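Long-range contact in SVS_variant_AS1 (Streptomyces sp. CWA1, PDB 6TJA), which probably cyclises geranylgeranyl diphosphate to the diterpene spiroviolene, as an engineered ancestral form of a class I terpene cyclase: residues Leu10-His22 and Arg299-Arg311. Residues are numbered along the deposited sequence; the frame is centred on the assembly and turned at random.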
ATOM      1  N   LEU A  10      -4.689 -22.973  28.449  1.00 96.64           N
ATOM      2  CA  LEU A  10      -4.831 -22.629  27.005  1.00 90.20           C
ATOM      3  C   LEU A  10      -5.978 -23.449  26.408  1.00 80.07           C
ATOM      4  O   LEU A  10      -5.818 -24.646  26.164  1.00 70.85           O
ATOM      5  CB  LEU A  10      -3.497 -22.928  26.296  1.00101.21           C
ATOM      6  CG  LEU A  10      -2.827 -24.282  26.608  1.00107.78           C
ATOM      7  CD1 LEU A  10      -2.095 -24.845  25.394  1.00102.60           C
ATOM      8  CD2 LEU A  10      -1.863 -24.190  27.789  1.00104.47           C
ATOM      9  N   PRO A  11      -7.163 -22.857  26.121  1.00 79.84           N
ATOM     10  CA  PRO A  11      -8.279 -23.633  25.568  1.00 78.24           C
ATOM     11  C   PRO A  11      -7.952 -24.113  24.151  1.00 68.32           C
ATOM     12  O   PRO A  11      -7.166 -23.474  23.449  1.00 57.80           O
ATOM     13  CB  PRO A  11      -9.466 -22.648  25.615  1.00 79.68           C
ATOM     14  CG  PRO A  11      -8.827 -21.268  25.558  1.00 79.60           C
ATOM     15  CD  PRO A  11      -7.474 -21.420  26.230  1.00 84.60           C
ATOM     16  N   PRO A  12      -8.518 -25.247  23.669  1.00 63.82           N
ATOM     17  CA  PRO A  12      -8.244 -25.710  22.308  1.00 62.26           C
ATOM     18  C   PRO A  12      -8.899 -24.742  21.304  1.00 50.86           C
ATOM     19  O   PRO A  12      -9.809 -24.032  21.678  1.00 50.24           O
ATOM     20  CB  PRO A  12      -8.822 -27.137  22.260  1.00 62.48           C
ATOM     21  CG  PRO A  12      -9.899 -27.148  23.333  1.00 66.34           C
ATOM     22  CD  PRO A  12      -9.509 -26.089  24.352  1.00 68.93           C
ATOM     23  N   ILE A  13      -8.382 -24.701  20.076  1.00 45.43           N
ATOM     24  CA  ILE A  13      -8.791 -23.739  19.012  1.00 40.79           C
ATOM     25  C   ILE A  13     -10.099 -24.218  18.367  1.00 38.19           C
ATOM     26  O   ILE A  13     -10.162 -25.424  18.004  1.00 38.53           O
ATOM     27  CB  ILE A  13      -7.663 -23.607  17.976  1.00 41.65           C
ATOM     28  CG1 ILE A  13      -6.347 -23.217  18.653  1.00 41.87           C
ATOM     29  CG2 ILE A  13      -8.053 -22.627  16.869  1.00 38.63           C
ATOM     30  CD1 ILE A  13      -5.144 -23.268  17.733  1.00 42.22           C
ATOM     31  N   TYR A  14     -11.098 -23.327  18.247  1.00 32.00           N
ATOM     32  CA  TYR A  14     -12.308 -23.495  17.393  1.00 31.13           C
ATOM     33  C   TYR A  14     -11.878 -23.296  15.933  1.00 28.84           C
ATOM     34  O   TYR A  14     -11.448 -22.200  15.578  1.00 28.88           O
ATOM     35  CB  TYR A  14     -13.425 -22.507  17.774  1.00 32.15           C
ATOM     36  CG  TYR A  14     -14.702 -22.708  16.996  1.00 34.84           C
ATOM     37  CD1 TYR A  14     -15.350 -23.931  17.031  1.00 36.43           C
ATOM     38  CD2 TYR A  14     -15.241 -21.721  16.175  1.00 39.94           C
ATOM     39  CE1 TYR A  14     -16.506 -24.165  16.300  1.00 41.07           C
ATOM     40  CE2 TYR A  14     -16.394 -21.947  15.425  1.00 41.27           C
ATOM     41  CZ  TYR A  14     -17.032 -23.174  15.494  1.00 42.31           C
ATOM     42  OH  TYR A  14     -18.173 -23.469  14.788  1.00 51.27           O
ATOM     43  N   CYS A  15     -11.886 -24.339  15.112  1.00 28.79           N
ATOM     44  CA  CYS A  15     -11.508 -24.208  13.682  1.00 30.35           C
ATOM     45  C   CYS A  15     -12.122 -25.323  12.850  1.00 32.05           C
ATOM     46  O   CYS A  15     -11.399 -26.185  12.336  1.00 33.74           O
ATOM     47  CB  CYS A  15     -10.002 -24.209  13.476  1.00 28.89           C
ATOM     48  SG  CYS A  15      -9.538 -23.426  11.908  1.00 30.66           S
ATOM     49  N   PRO A  16     -13.420 -25.262  12.657  1.00 32.18           N
ATOM     50  CA  PRO A  16     -14.094 -26.276  11.867  1.00 34.45           C
ATOM     51  C   PRO A  16     -13.956 -25.987  10.387  1.00 32.52           C
ATOM     52  O   PRO A  16     -14.922 -25.764   9.752  1.00 37.16           O
ATOM     53  CB  PRO A  16     -15.527 -26.145  12.323  1.00 32.32           C
ATOM     54  CG  PRO A  16     -15.653 -24.724  12.684  1.00 34.50           C
ATOM     55  CD  PRO A  16     -14.358 -24.305  13.247  1.00 32.98           C
ATOM     56  N   LEU A  17     -12.748 -26.013   9.880  1.00 31.80           N
ATOM     57  CA  LEU A  17     -12.458 -25.743   8.510  1.00 30.91           C
ATOM     58  C   LEU A  17     -11.641 -26.878   7.895  1.00 31.76           C
ATOM     59  O   LEU A  17     -11.047 -27.656   8.566  1.00 33.90           O
ATOM     60  CB  LEU A  17     -11.711 -24.426   8.404  1.00 33.05           C
ATOM     61  CG  LEU A  17     -12.387 -23.081   8.172  1.00 39.59           C
ATOM     62  CD1 LEU A  17     -13.687 -22.933   8.881  1.00 37.86           C
ATOM     63  CD2 LEU A  17     -11.512 -21.930   8.558  1.00 45.55           C
ATOM     64  N   GLU A  18     -11.628 -26.934   6.594  1.00 31.99           N
ATOM     65  CA  GLU A  18     -10.934 -27.947   5.841  1.00 31.67           C
ATOM     66  C   GLU A  18      -9.423 -27.960   6.001  1.00 30.92           C
ATOM     67  O   GLU A  18      -8.755 -27.038   5.666  1.00 34.41           O
ATOM     68  CB  GLU A  18     -11.284 -27.803   4.368  1.00 31.60           C
ATOM     69  CG  GLU A  18     -12.749 -27.846   4.044  1.00 33.56           C
ATOM     70  CD  GLU A  18     -13.508 -26.616   4.452  1.00 35.16           C
ATOM     71  OE1 GLU A  18     -13.090 -25.522   4.186  1.00 33.78           O
ATOM     72  OE2 GLU A  18     -14.556 -26.767   5.033  1.00 37.69           O
ATOM     73  N   SER A  19      -8.906 -29.036   6.531  1.00 27.83           N
ATOM     74  CA  SER A  19      -7.448 -29.204   6.698  1.00 29.08           C
ATOM     75  C   SER A  19      -6.938 -30.040   5.529  1.00 27.24           C
ATOM     76  O   SER A  19      -7.394 -31.164   5.381  1.00 31.10           O
ATOM     77  CB  SER A  19      -7.117 -29.817   8.015  1.00 26.84           C
ATOM     78  OG  SER A  19      -5.740 -30.124   8.029  1.00 29.81           O
ATOM     79  N   ALA A  20      -6.025 -29.518   4.720  1.00 26.89           N
ATOM     80  CA  ALA A  20      -5.426 -30.301   3.618  1.00 27.12           C
ATOM     81  C   ALA A  20      -4.046 -29.753   3.306  1.00 28.39           C
ATOM     82  O   ALA A  20      -3.798 -28.543   3.553  1.00 28.58           O
ATOM     83  CB  ALA A  20      -6.320 -30.262   2.385  1.00 28.84           C
ATOM     84  N   ILE A  21      -3.207 -30.602   2.721  1.00 28.92           N
ATOM     85  CA  ILE A  21      -1.810 -30.241   2.378  1.00 29.34           C
ATOM     86  C   ILE A  21      -1.463 -30.756   0.982  1.00 31.75           C
ATOM     87  O   ILE A  21      -1.946 -31.839   0.596  1.00 30.03           O
ATOM     88  CB  ILE A  21      -0.877 -30.735   3.482  1.00 31.93           C
ATOM     89  CG1 ILE A  21       0.529 -30.150   3.290  1.00 31.74           C
ATOM     90  CG2 ILE A  21      -0.923 -32.257   3.636  1.00 30.96           C
ATOM     91  CD1 ILE A  21       1.297 -30.031   4.589  1.00 33.55           C
ATOM     92  N   HIS A  22      -0.684 -29.968   0.242  1.00 30.01           N
ATOM     93  CA  HIS A  22      -0.322 -30.294  -1.154  1.00 29.19           C
ATOM     94  C   HIS A  22       0.354 -31.667  -1.197  1.00 30.78           C
ATOM     95  O   HIS A  22       1.263 -31.941  -0.420  1.00 28.56           O
ATOM     96  CB  HIS A  22       0.545 -29.192  -1.737  1.00 26.99           C
ATOM     97  CG  HIS A  22       0.582 -29.228  -3.220  1.00 25.99           C
ATOM     98  ND1 HIS A  22       1.271 -30.193  -3.895  1.00 25.02           N
ATOM     99  CD2 HIS A  22       0.007 -28.437  -4.155  1.00 28.33           C
ATOM    100  CE1 HIS A  22       1.150 -29.997  -5.192  1.00 29.82           C
ATOM    101  NE2 HIS A  22       0.333 -28.943  -5.387  1.00 28.97           N
ATOM    102  N   ARG A 299     -10.206 -20.342   3.672  1.00 23.15           N
ATOM    103  CA  ARG A 299     -10.608 -21.371   4.655  1.00 24.81           C
ATOM    104  C   ARG A 299      -9.392 -22.254   4.954  1.00 26.80           C
ATOM    105  O   ARG A 299      -9.071 -22.414   6.152  1.00 25.94           O
ATOM    106  CB  ARG A 299     -11.818 -22.152   4.139  1.00 26.68           C
ATOM    107  CG  ARG A 299     -13.080 -21.317   3.999  1.00 27.08           C
ATOM    108  CD  ARG A 299     -14.199 -22.077   3.308  1.00 27.50           C
ATOM    109  NE  ARG A 299     -14.665 -23.141   4.176  1.00 28.24           N
ATOM    110  CZ  ARG A 299     -15.702 -23.079   5.018  1.00 27.92           C
ATOM    111  NH1 ARG A 299     -16.412 -21.974   5.136  1.00 27.86           N
ATOM    112  NH2 ARG A 299     -15.995 -24.124   5.770  1.00 26.62           N
ATOM    113  N   HIS A 300      -8.726 -22.768   3.908  1.00 26.66           N
ATOM    114  CA  HIS A 300      -7.526 -23.643   4.016  1.00 27.38           C
ATOM    115  C   HIS A 300      -6.435 -22.910   4.791  1.00 27.27           C
ATOM    116  O   HIS A 300      -5.746 -23.562   5.579  1.00 27.22           O
ATOM    117  CB  HIS A 300      -7.003 -24.055   2.620  1.00 28.48           C
ATOM    118  CG  HIS A 300      -7.717 -25.211   2.019  1.00 27.09           C
ATOM    119  ND1 HIS A 300      -8.030 -26.335   2.756  1.00 31.79           N
ATOM    120  CD2 HIS A 300      -8.129 -25.458   0.757  1.00 27.39           C
ATOM    121  CE1 HIS A 300      -8.595 -27.241   1.977  1.00 29.33           C
ATOM    122  NE2 HIS A 300      -8.695 -26.714   0.754  1.00 27.43           N
ATOM    123  N   GLY A 301      -6.251 -21.617   4.495  1.00 27.10           N
ATOM    124  CA  GLY A 301      -5.274 -20.724   5.153  1.00 26.54           C
ATOM    125  C   GLY A 301      -5.539 -20.592   6.646  1.00 24.88           C
ATOM    126  O   GLY A 301      -4.621 -20.830   7.379  1.00 23.87           O
ATOM    127  N   ILE A 302      -6.767 -20.247   7.070  1.00 26.35           N
ATOM    128  CA  ILE A 302      -7.123 -20.063   8.506  1.00 26.73           C
ATOM    129  C   ILE A 302      -6.758 -21.353   9.248  1.00 28.80           C
ATOM    130  O   ILE A 302      -5.992 -21.292  10.205  1.00 29.30           O
ATOM    131  CB  ILE A 302      -8.603 -19.711   8.707  1.00 26.07           C
ATOM    132  CG1 ILE A 302      -8.969 -18.349   8.117  1.00 25.05           C
ATOM    133  CG2 ILE A 302      -8.985 -19.793  10.183  1.00 25.91           C
ATOM    134  CD1 ILE A 302     -10.462 -18.099   8.044  1.00 22.22           C
ATOM    135  N   ARG A 303      -7.296 -22.478   8.792  1.00 30.71           N
ATOM    136  CA  ARG A 303      -7.047 -23.826   9.372  1.00 29.63           C
ATOM    137  C   ARG A 303      -5.555 -24.171   9.334  1.00 26.12           C
ATOM    138  O   ARG A 303      -5.012 -24.616  10.364  1.00 25.93           O
ATOM    139  CB  ARG A 303      -7.817 -24.891   8.585  1.00 31.58           C
ATOM    140  CG  ARG A 303      -7.655 -26.308   9.125  1.00 32.48           C
ATOM    141  CD  ARG A 303      -7.790 -26.422  10.635  1.00 31.36           C
ATOM    142  NE  ARG A 303      -7.589 -27.816  10.944  1.00 34.59           N
ATOM    143  CZ  ARG A 303      -8.482 -28.615  11.522  1.00 36.88           C
ATOM    144  NH1 ARG A 303      -9.642 -28.148  11.963  1.00 41.91           N
ATOM    145  NH2 ARG A 303      -8.188 -29.886  11.697  1.00 38.52           N
ATOM    146  N   GLY A 304      -4.920 -24.003   8.184  1.00 26.26           N
ATOM    147  CA  GLY A 304      -3.493 -24.328   7.994  1.00 27.43           C
ATOM    148  C   GLY A 304      -2.605 -23.489   8.895  1.00 31.43           C
ATOM    149  O   GLY A 304      -1.668 -24.043   9.528  1.00 33.25           O
ATOM    150  N   ASN A 305      -2.843 -22.179   8.950  1.00 30.14           N
ATOM    151  CA  ASN A 305      -2.163 -21.310   9.937  1.00 27.67           C
ATOM    152  C   ASN A 305      -2.304 -21.890  11.348  1.00 28.18           C
ATOM    153  O   ASN A 305      -1.273 -22.023  12.060  1.00 28.78           O
ATOM    154  CB  ASN A 305      -2.721 -19.903   9.916  1.00 28.54           C
ATOM    155  CG  ASN A 305      -2.005 -19.034  10.916  1.00 26.89           C
ATOM    156  OD1 ASN A 305      -0.883 -18.620  10.651  1.00 25.57           O
ATOM    157  ND2 ASN A 305      -2.641 -18.791  12.050  1.00 25.00           N
ATOM    158  N   ALA A 306      -3.513 -22.223  11.775  1.00 28.36           N
ATOM    159  CA  ALA A 306      -3.742 -22.742  13.150  1.00 31.29           C
ATOM    160  C   ALA A 306      -3.005 -24.077  13.340  1.00 32.37           C
ATOM    161  O   ALA A 306      -2.324 -24.265  14.370  1.00 38.26           O
ATOM    162  CB  ALA A 306      -5.214 -22.871  13.418  1.00 29.25           C
ATOM    163  N   GLU A 307      -3.095 -24.961  12.352  1.00 32.50           N
ATOM    164  CA  GLU A 307      -2.618 -26.368  12.450  1.00 36.05           C
ATOM    165  C   GLU A 307      -1.089 -26.349  12.404  1.00 33.92           C
ATOM    166  O   GLU A 307      -0.464 -26.952  13.279  1.00 34.93           O
ATOM    167  CB  GLU A 307      -3.232 -27.245  11.340  1.00 36.00           C
ATOM    168  CG  GLU A 307      -3.136 -28.723  11.631  1.00 37.30           C
ATOM    169  CD  GLU A 307      -4.013 -29.650  10.806  1.00 41.80           C
ATOM    170  OE1 GLU A 307      -5.250 -29.428  10.758  1.00 44.69           O
ATOM    171  OE2 GLU A 307      -3.463 -30.621  10.238  1.00 44.25           O
ATOM    172  N   TRP A 308      -0.500 -25.667  11.425  1.00 36.16           N
ATOM    173  CA  TRP A 308       0.980 -25.515  11.326  1.00 39.85           C
ATOM    174  C   TRP A 308       1.521 -24.983  12.663  1.00 38.34           C
ATOM    175  O   TRP A 308       2.539 -25.515  13.124  1.00 37.94           O
ATOM    176  CB  TRP A 308       1.378 -24.632  10.133  1.00 40.35           C
ATOM    177  CG  TRP A 308       2.792 -24.147  10.160  1.00 38.30           C
ATOM    178  CD1 TRP A 308       3.868 -24.683   9.521  1.00 37.26           C
ATOM    179  CD2 TRP A 308       3.275 -23.005  10.880  1.00 36.86           C
ATOM    180  NE1 TRP A 308       4.986 -23.947   9.792  1.00 33.15           N
ATOM    181  CE2 TRP A 308       4.652 -22.902  10.610  1.00 37.31           C
ATOM    182  CE3 TRP A 308       2.674 -22.048  11.704  1.00 40.43           C
ATOM    183  CZ2 TRP A 308       5.446 -21.887  11.161  1.00 41.03           C
ATOM    184  CZ3 TRP A 308       3.454 -21.039  12.237  1.00 44.38           C
ATOM    185  CH2 TRP A 308       4.828 -20.973  11.984  1.00 40.24           C
ATOM    186  N   GLY A 309       0.837 -24.006  13.269  1.00 38.60           N
ATOM    187  CA  GLY A 309       1.109 -23.491  14.626  1.00 41.09           C
ATOM    188  C   GLY A 309       1.260 -24.586  15.679  1.00 44.21           C
ATOM    189  O   GLY A 309       2.245 -24.540  16.429  1.00 47.37           O
ATOM    190  N   LEU A 310       0.342 -25.556  15.740  1.00 45.63           N
ATOM    191  CA  LEU A 310       0.364 -26.632  16.772  1.00 48.70           C
ATOM    192  C   LEU A 310       1.373 -27.762  16.451  1.00 54.25           C
ATOM    193  O   LEU A 310       1.456 -28.681  17.281  1.00 63.65           O
ATOM    194  CB  LEU A 310      -1.048 -27.200  16.906  1.00 45.95           C
ATOM    195  CG  LEU A 310      -2.149 -26.223  17.313  1.00 44.31           C
ATOM    196  CD1 LEU A 310      -3.506 -26.847  17.050  1.00 42.62           C
ATOM    197  CD2 LEU A 310      -2.022 -25.805  18.771  1.00 43.47           C
ATOM    198  N   ARG A 311       2.125 -27.704  15.336  1.00 58.90           N
ATOM    199  CA  ARG A 311       3.169 -28.699  14.929  1.00 62.08           C
ATOM    200  C   ARG A 311       4.499 -28.003  14.568  1.00 61.34           C
ATOM    201  O   ARG A 311       5.217 -27.524  15.486  1.00 67.40           O
ATOM    202  CB  ARG A 311       2.705 -29.490  13.695  1.00 64.03           C
ATOM    203  CG  ARG A 311       1.244 -29.929  13.695  1.00 58.26           C
ATOM    204  CD  ARG A 311       0.841 -30.589  12.382  1.00 62.63           C
ATOM    205  NE  ARG A 311      -0.503 -31.176  12.376  1.00 68.50           N
ATOM    206  CZ  ARG A 311      -0.850 -32.357  12.912  1.00 76.09           C
ATOM    207  NH1 ARG A 311       0.041 -33.116  13.529  1.00 76.73           N
ATOM    208  NH2 ARG A 311      -2.105 -32.773  12.843  1.00 74.50           N
TER
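Leu17 CD1 lies over one face of the Arg299 guanidinium, about 4.0 Å off the plane and to one side of its centre, while the Glu18 carboxylate meets the edge. The two planes are 21° apart, nearly coplanar, and the grip is side-on because each nitrogen takes its own oxygen: Arg299 NE reaches Glu18 OE1 at 2.9 Å and Arg299 NH2 reaches Glu18 OE2 at 3.1 Å, each oxygen using its syn lone pair. At the Arg303 guanidinium, Leu17 O sits over one face, and at the edge Arg303 NH1 donates a short but bent hydrogen bond to Cys15 O (2.7 Å), which lies in the guanidinium plane. Trp332 adds a cation-pi contact to this group. The His300 ring edge is turned to the backbone, ND1 donating to Glu18 O over 3.1 Å, but from 52° above the carbonyl plane.

A bend at chi2 (46°) turns the Arg303 chain along the helix, where NE and NH2 both grip Glu307 OE1, the NE bond being 2.8 Å. Ser19 OG donates to that same Glu307 OE1 at 2.9 Å from above the carboxylate plane, giving the oxygen three donors. Cutting Arg303 back to an alanine would probably leave Cys15 O without its guanidinium donor and the buried Glu307 carboxylate without its closest positive charge.

Apolar contacts fill in between: Leu17 CD2 packs on Ile302 CB (3.7 Å), Cys15 SG lies against Ile302 CG2, and Ile13 meets Leu310 tip to tip. Leu277 and Val223, on helices 258-283 and 211-231, extend this apolar patch.

The irregular N-terminal segment 10-22 is thus fixed across helix 289-309 of the all-helical cyclase fold by polar bonds to both side chains and main-chain carbonyls, with Arg303 joining the two kinds; the concentration of donors at Glu307 is likely to favour its ionised form.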